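PDB 4URP: nitroreductase FRM2 from Saccharomyces cerevisiae, which reduces 4-nitroquinoline N-oxide to the amine by way of the hydroxylamine, using NADH as reductant and FMN as cofactor. Local coordinates for residues Ala90-Phe96 / Gln169-Gly173. Numbering follows the deposited sequence.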
loop_
_atom_site.group_PDB
_atom_site.type_symbol
_atom_site.label_atom_id
_atom_site.label_comp_id
_atom_site.label_asym_id
_atom_site.label_seq_id
_atom_site.Cartn_x
_atom_site.Cartn_y
_atom_site.Cartn_z
ATOM N N ALA A 90 -15.982 16.422 10.446
ATOM C CA ALA A 90 -14.618 16.411 9.937
ATOM C C ALA A 90 -14.178 17.773 9.421
ATOM O O ALA A 90 -14.989 18.562 8.936
ATOM C CB ALA A 90 -14.475 15.369 8.851
ATOM N N TYR A 91 -12.883 18.042 9.529
ATOM C CA TYR A 91 -12.320 19.284 9.020
ATOM C C TYR A 91 -12.258 19.221 7.504
ATOM O O TYR A 91 -12.436 20.227 6.823
ATOM C CB TYR A 91 -10.926 19.518 9.603
ATOM C CG TYR A 91 -10.409 20.929 9.421
ATOM C CD1 TYR A 91 -10.789 21.944 10.288
ATOM C CD2 TYR A 91 -9.531 21.243 8.392
ATOM C CE1 TYR A 91 -10.316 23.236 10.131
ATOM C CE2 TYR A 91 -9.051 22.533 8.227
ATOM C CZ TYR A 91 -9.448 23.525 9.100
ATOM O OH TYR A 91 -8.977 24.810 8.943
ATOM N N GLY A 92 -12.014 18.025 6.983
ATOM C CA GLY A 92 -11.954 17.812 5.550
ATOM C C GLY A 92 -11.691 16.356 5.231
ATOM O O GLY A 92 -11.864 15.486 6.082
ATOM N N SER A 93 -11.271 16.085 4.002
ATOM C CA SER A 93 -10.974 14.718 3.602
ATOM C C SER A 93 -9.959 14.666 2.474
ATOM O O SER A 93 -10.042 15.422 1.509
ATOM C CB SER A 93 -12.250 13.991 3.178
ATOM O OG SER A 93 -12.696 14.445 1.911
ATOM N N VAL A 94 -8.998 13.763 2.608
ATOM C CA VAL A 94 -8.045 13.498 1.548
ATOM C C VAL A 94 -8.575 12.363 0.695
ATOM O O VAL A 94 -8.914 11.301 1.204
ATOM C CB VAL A 94 -6.678 13.073 2.111
ATOM C CG1 VAL A 94 -5.655 12.980 0.989
ATOM C CG2 VAL A 94 -6.224 14.044 3.180
ATOM N N ILE A 95 -8.651 12.595 -0.607
ATOM C CA ILE A 95 -9.108 11.563 -1.520
ATOM C C ILE A 95 -8.015 11.196 -2.527
ATOM O O ILE A 95 -7.346 12.064 -3.085
ATOM C CB ILE A 95 -10.435 11.967 -2.205
ATOM C CG1 ILE A 95 -10.372 11.753 -3.715
ATOM C CG2 ILE A 95 -10.796 13.404 -1.876
ATOM C CD1 ILE A 95 -10.854 10.400 -4.145
ATOM N N PHE A 96 -7.828 9.896 -2.734
ATOM C CA PHE A 96 -6.742 9.394 -3.570
ATOM C C PHE A 96 -7.251 8.854 -4.898
ATOM O O PHE A 96 -8.349 8.304 -4.983
ATOM C CB PHE A 96 -5.969 8.298 -2.832
ATOM C CG PHE A 96 -5.350 8.758 -1.551
ATOM C CD1 PHE A 96 -4.157 9.449 -1.561
ATOM C CD2 PHE A 96 -5.957 8.492 -0.337
ATOM C CE1 PHE A 96 -3.582 9.869 -0.392
ATOM C CE2 PHE A 96 -5.383 8.912 0.839
ATOM C CZ PHE A 96 -4.193 9.603 0.811
ATOM N N GLN A 169 -11.047 7.586 0.368
ATOM C CA GLN A 169 -11.333 8.896 0.940
ATOM C C GLN A 169 -10.846 8.943 2.378
ATOM O O GLN A 169 -11.499 8.431 3.283
ATOM C CB GLN A 169 -12.832 9.196 0.916
ATOM C CG GLN A 169 -13.436 9.290 -0.468
ATOM C CD GLN A 169 -13.882 7.948 -0.993
ATOM O OE1 GLN A 169 -14.533 7.179 -0.288
ATOM N NE2 GLN A 169 -13.531 7.656 -2.237
ATOM N N LEU A 170 -9.692 9.561 2.589
ATOM C CA LEU A 170 -9.126 9.668 3.923
ATOM C C LEU A 170 -9.705 10.878 4.636
ATOM O O LEU A 170 -9.271 12.006 4.418
ATOM C CB LEU A 170 -7.605 9.773 3.842
ATOM C CG LEU A 170 -6.869 9.827 5.177
ATOM C CD1 LEU A 170 -7.210 8.614 6.018
ATOM C CD2 LEU A 170 -5.377 9.905 4.927
ATOM N N VAL A 171 -10.697 10.625 5.484
ATOM C CA VAL A 171 -11.399 11.678 6.201
ATOM C C VAL A 171 -10.672 12.043 7.485
ATOM O O VAL A 171 -10.627 11.257 8.424
ATOM C CB VAL A 171 -12.831 11.241 6.550
ATOM C CG1 VAL A 171 -13.537 12.321 7.340
ATOM C CG2 VAL A 171 -13.602 10.908 5.287
ATOM N N PHE A 172 -10.105 13.241 7.525
ATOM C CA PHE A 172 -9.292 13.647 8.663
ATOM C C PHE A 172 -9.954 14.712 9.531
ATOM O O PHE A 172 -10.746 15.524 9.056
ATOM C CB PHE A 172 -7.917 14.124 8.190
ATOM C CG PHE A 172 -7.966 15.333 7.303
ATOM C CD1 PHE A 172 -8.151 15.202 5.939
ATOM C CD2 PHE A 172 -7.818 16.601 7.834
ATOM C CE1 PHE A 172 -8.192 16.311 5.124
ATOM C CE2 PHE A 172 -7.860 17.713 7.023
ATOM C CZ PHE A 172 -8.048 17.570 5.665
ATOM N N GLY A 173 -9.607 14.700 10.812
ATOM C CA GLY A 173 -10.137 15.657 11.763
ATOM C C GLY A 173 -9.676 15.342 13.172
ATOM O O GLY A 173 -8.629 14.724 13.364
#
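Two backbone amides converge on the carbonyl oxygen of F172: Y91 N reaches F172 O at 3.3 Å and G92 N reaches F172 O at 3.5 Å, both weak bonds. Two consecutive residues set against one is a classic beta bulge, and it opens the antiparallel pairing of strands 92-99 and 164-172, the two inner strands of this chain's antiparallel sheet in the nitroreductase fold. F172 N bonds back to G92 O. Further along, V94 and L170 form a hydrogen-bonded antiparallel pair, each bonding the other through N and O.

The F172 side chain does much of the packing. With CG between its own N and carbonyl carbon (chi1 63°), the ring folds across the opposing backbone, and G92 CA sits over its face in a CH-pi contact, 4.3 Å from the centroid. V94 CG2 meets F172 CD1 at 3.6 Å, while F172 CE2 lies at the edge of the Y91 ring, near its plane. Cutting F172 back to an alanine is likely to leave G92 CA and V94 CG2 without the ring they pack on, with a gap beside the bulge.

On the same face as V94, L170 packs toward helix 117-139 through L136, and its CB touches F96 CE2. The other face looks to helix 60-73, where W67 receives S93 and V171; there V171 CG1 also meets A90 CB at 3.5 Å.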